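Local structure of type VI secretion system-associated protein TagF (2QNU) at residues A173-G185 / A193-P205. The protein is of unsettled molecular function but is probably an accessory or regulatory factor of the bacterial type VI secretion system. Numbering follows the deposited sequence.
Sequences AQHACDGASHWWG and AGLMRYQGLPPAP. With ACT (acetate ion), chain F.
Arg197 reaches from strand 194-199 to helix 165-177 and grips one carbonyl side-on: NE lies 3.0 Å and NH2 3.1 Å from Ala176 O, which is 11° out of the guanidinium plane. With CG anti to the backbone N (chi1 -179°) and the chain extended to NE, the arginine passes His182, and Arg197 CG lies over the His182 ring face, 4.1 Å from the centroid. Ala180 CB sits over one guanidinium face, while NH1 donates to Gln199 OE1 above that amide's carbonyl plane. At the imidazole edge, His182 NE2 donates a nearly straight hydrogen bond to OXT of an acetate (2.6 Å, 173°), probably from the crystallisation liquor.

On the Trp183 side of the sheet, Ser181 OG both donates, to Gly200 O (2.8 Å), and accepts, from Trp183 NE1 (2.9 Å). Pro202 meets both aromatics, CD obliquely against Trp183 CZ2 at 3.6 Å and CB over the centre of the Tyr198 ring.

Paired backbone bonds at Ser181-Tyr198 and Trp183-Met196 define an antiparallel hairpin. Strand 58-62 flanks strand 180-185, Trp32 of helix 23-44 and Phe210 of helix 209-212 pack against Trp183, and strand 194-199 continues the sheet into the second subunit.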
loop_
_atom_site.group_PDB
_atom_site.type_symbol
_atom_site.label_atom_id
_atom_site.label_comp_id
_atom_site.label_asym_id
_atom_site.label_seq_id
_atom_site.Cartn_x
_atom_site.Cartn_y
_atom_site.Cartn_z
ATOM N N ALA B 173 2.441 -1.447 3.373
ATOM C CA ALA B 173 1.312 -2.392 3.290
ATOM C C ALA B 173 0.070 -1.994 4.149
ATOM O O ALA B 173 -1.037 -2.081 3.659
ATOM C CB ALA B 173 1.807 -3.816 3.666
ATOM N N GLN B 174 0.250 -1.526 5.387
ATOM C CA GLN B 174 -0.887 -1.013 6.196
ATOM C C GLN B 174 -1.567 0.121 5.531
ATOM O O GLN B 174 -2.784 0.175 5.561
ATOM C CB GLN B 174 -0.522 -0.477 7.601
ATOM C CG GLN B 174 0.839 -0.826 8.118
ATOM C CD GLN B 174 1.198 -0.316 9.556
ATOM O OE1 GLN B 174 1.569 -1.148 10.386
ATOM N NE2 GLN B 174 1.151 1.036 9.825
ATOM N N HIS B 175 -0.797 1.070 4.979
ATOM C CA HIS B 175 -1.370 2.210 4.299
ATOM C C HIS B 175 -2.279 1.771 3.146
ATOM O O HIS B 175 -3.344 2.395 2.905
ATOM C CB HIS B 175 -0.297 3.221 3.806
ATOM C CG HIS B 175 -0.901 4.450 3.203
ATOM N ND1 HIS B 175 -1.131 4.572 1.839
ATOM C CD2 HIS B 175 -1.426 5.555 3.774
ATOM C CE1 HIS B 175 -1.764 5.712 1.604
ATOM N NE2 HIS B 175 -1.935 6.333 2.756
ATOM N N ALA B 176 -1.896 0.734 2.387
ATOM C CA ALA B 176 -2.755 0.334 1.288
ATOM C C ALA B 176 -4.118 -0.167 1.750
ATOM O O ALA B 176 -5.110 -0.202 0.948
ATOM C CB ALA B 176 -2.051 -0.686 0.360
ATOM N N CYS B 177 -4.219 -0.563 3.002
ATOM C CA CYS B 177 -5.484 -1.007 3.578
ATOM C C CYS B 177 -6.461 0.052 4.072
ATOM O O CYS B 177 -7.665 -0.217 4.213
ATOM C CB CYS B 177 -5.222 -1.987 4.752
ATOM S SG CYS B 177 -4.412 -3.484 4.140
ATOM N N ASP B 178 -5.982 1.254 4.321
ATOM C CA ASP B 178 -6.800 2.289 4.891
ATOM C C ASP B 178 -7.881 2.710 3.937
ATOM O O ASP B 178 -7.639 2.877 2.718
ATOM C CB ASP B 178 -5.933 3.466 5.266
ATOM C CG ASP B 178 -4.934 3.116 6.383
ATOM O OD1 ASP B 178 -5.177 2.171 7.173
ATOM O OD2 ASP B 178 -3.900 3.770 6.467
ATOM N N GLY B 179 -9.075 2.903 4.484
ATOM C CA GLY B 179 -10.203 3.270 3.631
ATOM C C GLY B 179 -10.637 2.182 2.618
ATOM O O GLY B 179 -11.352 2.473 1.684
ATOM N N ALA B 180 -10.192 0.959 2.782
ATOM C CA ALA B 180 -10.323 -0.047 1.695
ATOM C C ALA B 180 -10.861 -1.370 2.173
ATOM O O ALA B 180 -10.799 -1.676 3.382
ATOM C CB ALA B 180 -8.962 -0.297 1.013
ATOM N N SER B 181 -11.346 -2.180 1.206
ATOM C CA SER B 181 -11.629 -3.581 1.483
ATOM C C SER B 181 -10.809 -4.442 0.502
ATOM O O SER B 181 -10.709 -4.104 -0.720
ATOM C CB SER B 181 -13.129 -3.814 1.397
ATOM O OG SER B 181 -13.603 -3.555 0.097
ATOM N N HIS B 182 -10.154 -5.468 1.052
ATOM C CA HIS B 182 -9.391 -6.446 0.301
ATOM C C HIS B 182 -10.128 -7.804 0.408
ATOM O O HIS B 182 -10.678 -8.159 1.458
ATOM C CB HIS B 182 -7.967 -6.596 0.835
ATOM C CG HIS B 182 -7.046 -5.465 0.450
ATOM N ND1 HIS B 182 -6.939 -4.301 1.172
ATOM C CD2 HIS B 182 -6.242 -5.317 -0.629
ATOM C CE1 HIS B 182 -6.097 -3.485 0.559
ATOM N NE2 HIS B 182 -5.638 -4.088 -0.531
ATOM N N TRP B 183 -10.099 -8.533 -0.684
ATOM C CA TRP B 183 -10.862 -9.777 -0.853
ATOM C C TRP B 183 -9.954 -10.687 -1.631
ATOM O O TRP B 183 -9.384 -10.245 -2.658
ATOM C CB TRP B 183 -12.091 -9.486 -1.673
ATOM C CG TRP B 183 -12.896 -8.389 -1.151
ATOM C CD1 TRP B 183 -12.732 -7.022 -1.439
ATOM C CD2 TRP B 183 -14.018 -8.482 -0.291
ATOM N NE1 TRP B 183 -13.691 -6.297 -0.779
ATOM C CE2 TRP B 183 -14.485 -7.152 -0.062
ATOM C CE3 TRP B 183 -14.693 -9.562 0.329
ATOM C CZ2 TRP B 183 -15.564 -6.881 0.759
ATOM C CZ3 TRP B 183 -15.756 -9.292 1.148
ATOM C CH2 TRP B 183 -16.218 -7.968 1.335
ATOM N N TRP B 184 -9.692 -11.889 -1.100
ATOM C CA TRP B 184 -8.772 -12.803 -1.775
ATOM C C TRP B 184 -9.146 -14.252 -1.470
ATOM O O TRP B 184 -9.963 -14.513 -0.599
ATOM C CB TRP B 184 -7.330 -12.541 -1.413
ATOM C CG TRP B 184 -6.937 -12.921 -0.007
ATOM C CD1 TRP B 184 -6.259 -14.009 0.352
ATOM C CD2 TRP B 184 -7.183 -12.171 1.195
ATOM N NE1 TRP B 184 -6.069 -14.032 1.737
ATOM C CE2 TRP B 184 -6.651 -12.906 2.260
ATOM C CE3 TRP B 184 -7.825 -10.954 1.476
ATOM C CZ2 TRP B 184 -6.727 -12.473 3.543
ATOM C CZ3 TRP B 184 -7.894 -10.532 2.767
ATOM C CH2 TRP B 184 -7.364 -11.286 3.789
ATOM N N GLY B 185 -8.523 -15.181 -2.187
ATOM C CA GLY B 185 -8.695 -16.578 -1.886
ATOM C C GLY B 185 -8.329 -17.500 -3.019
ATOM O O GLY B 185 -7.638 -17.091 -3.952
ATOM N N ALA B 193 -7.575 -17.650 -8.558
ATOM C CA ALA B 193 -7.041 -17.195 -7.298
ATOM C C ALA B 193 -6.363 -15.853 -7.507
ATOM O O ALA B 193 -5.673 -15.623 -8.525
ATOM C CB ALA B 193 -6.023 -18.198 -6.748
ATOM N N GLY B 194 -6.566 -14.970 -6.534
ATOM C CA GLY B 194 -5.967 -13.655 -6.606
ATOM C C GLY B 194 -6.498 -12.760 -5.512
ATOM O O GLY B 194 -7.242 -13.197 -4.616
ATOM N N LEU B 195 -6.145 -11.495 -5.642
ATOM C CA LEU B 195 -6.471 -10.482 -4.643
ATOM C C LEU B 195 -7.228 -9.314 -5.343
ATOM O O LEU B 195 -6.827 -8.853 -6.410
ATOM C CB LEU B 195 -5.160 -9.976 -4.070
ATOM C CG LEU B 195 -5.175 -8.720 -3.144
ATOM C CD1 LEU B 195 -5.880 -9.055 -1.884
ATOM C CD2 LEU B 195 -3.723 -8.258 -2.807
HETATM N N MSE B 196 -8.288 -8.854 -4.704
HETATM C CA MSE B 196 -9.118 -7.736 -5.163
HETATM C C MSE B 196 -9.135 -6.617 -4.128
HETATM O O MSE B 196 -9.198 -6.886 -2.927
HETATM C CB MSE B 196 -10.559 -8.239 -5.328
HETATM C CG MSE B 196 -10.716 -9.406 -6.360
HETATM SE SE MSE B 196 -12.590 -10.146 -6.032
HETATM C CE MSE B 196 -13.553 -8.969 -7.202
ATOM N N ARG B 197 -9.070 -5.351 -4.591
ATOM C CA ARG B 197 -9.173 -4.169 -3.700
ATOM C C ARG B 197 -10.233 -3.218 -4.185
ATOM O O ARG B 197 -10.226 -2.862 -5.365
ATOM C CB ARG B 197 -7.863 -3.393 -3.727
ATOM C CG ARG B 197 -7.838 -2.158 -2.833
ATOM C CD ARG B 197 -6.486 -1.425 -2.936
ATOM N NE ARG B 197 -6.259 -0.412 -1.857
ATOM C CZ ARG B 197 -6.925 0.736 -1.832
ATOM N NH1 ARG B 197 -7.804 1.010 -2.791
ATOM N NH2 ARG B 197 -6.734 1.632 -0.876
ATOM N N TYR B 198 -11.155 -2.849 -3.314
ATOM C CA TYR B 198 -12.015 -1.710 -3.516
ATOM C C TYR B 198 -11.653 -0.575 -2.538
ATOM O O TYR B 198 -11.288 -0.799 -1.365
ATOM C CB TYR B 198 -13.499 -2.076 -3.367
ATOM C CG TYR B 198 -14.011 -3.018 -4.459
ATOM C CD1 TYR B 198 -13.886 -4.389 -4.327
ATOM C CD2 TYR B 198 -14.627 -2.525 -5.623
ATOM C CE1 TYR B 198 -14.387 -5.321 -5.316
ATOM C CE2 TYR B 198 -15.108 -3.428 -6.643
ATOM C CZ TYR B 198 -14.988 -4.809 -6.480
ATOM O OH TYR B 198 -15.452 -5.671 -7.455
ATOM N N GLN B 199 -11.746 0.649 -3.077
ATOM C CA GLN B 199 -11.783 1.860 -2.274
ATOM C C GLN B 199 -13.129 1.848 -1.583
ATOM O O GLN B 199 -14.148 1.999 -2.217
ATOM C CB GLN B 199 -11.652 3.103 -3.190
ATOM C CG GLN B 199 -11.191 4.339 -2.459
ATOM C CD GLN B 199 -9.738 4.269 -1.976
ATOM O OE1 GLN B 199 -8.860 3.698 -2.641
ATOM N NE2 GLN B 199 -9.476 4.902 -0.818
ATOM N N GLY B 200 -13.175 1.647 -0.297
ATOM C CA GLY B 200 -14.444 1.438 0.351
ATOM C C GLY B 200 -14.966 0.021 0.184
ATOM O O GLY B 200 -14.196 -0.883 -0.171
ATOM N N LEU B 201 -16.265 -0.153 0.460
ATOM C CA LEU B 201 -16.967 -1.436 0.223
ATOM C C LEU B 201 -17.236 -1.539 -1.227
ATOM O O LEU B 201 -17.446 -0.519 -1.867
ATOM C CB LEU B 201 -18.309 -1.512 0.939
ATOM C CG LEU B 201 -18.249 -1.440 2.471
ATOM C CD1 LEU B 201 -19.606 -1.303 3.109
ATOM C CD2 LEU B 201 -17.499 -2.580 3.006
ATOM N N PRO B 202 -17.262 -2.786 -1.748
ATOM C CA PRO B 202 -17.705 -2.953 -3.135
ATOM C C PRO B 202 -19.091 -2.307 -3.339
ATOM O O PRO B 202 -19.993 -2.461 -2.541
ATOM C CB PRO B 202 -17.725 -4.457 -3.324
ATOM C CG PRO B 202 -16.836 -4.993 -2.209
ATOM C CD PRO B 202 -16.888 -4.055 -1.096
ATOM N N PRO B 203 -19.219 -1.500 -4.380
ATOM C CA PRO B 203 -20.559 -1.024 -4.719
ATOM C C PRO B 203 -21.480 -2.205 -5.081
ATOM O O PRO B 203 -21.003 -3.231 -5.613
ATOM C CB PRO B 203 -20.344 -0.103 -5.913
ATOM C CG PRO B 203 -19.055 -0.375 -6.413
ATOM C CD PRO B 203 -18.185 -1.004 -5.300
ATOM N N ALA B 204 -22.764 -2.045 -4.797
ATOM C CA ALA B 204 -23.740 -3.126 -5.000
ATOM C C ALA B 204 -23.654 -3.714 -6.420
ATOM O O ALA B 204 -23.610 -4.906 -6.563
ATOM C CB ALA B 204 -25.115 -2.674 -4.683
ATOM N N PRO B 205 -23.592 -2.873 -7.462
ATOM C CA PRO B 205 -23.454 -3.455 -8.815
ATOM C C PRO B 205 -22.150 -4.174 -9.060
ATOM O O PRO B 205 -21.987 -4.760 -10.116
ATOM C CB PRO B 205 -23.578 -2.241 -9.744
ATOM C CG PRO B 205 -24.250 -1.139 -8.863
ATOM C CD PRO B 205 -23.725 -1.397 -7.503
HETATM C C ACT F . -3.923 -4.073 -3.255
HETATM O O ACT F . -4.854 -4.945 -3.365
HETATM O OXT ACT F . -3.870 -3.312 -2.215
HETATM C CH3 ACT F . -2.962 -3.946 -4.338
HETATM O O HOH W 1 -5.311 3.092 1.021
#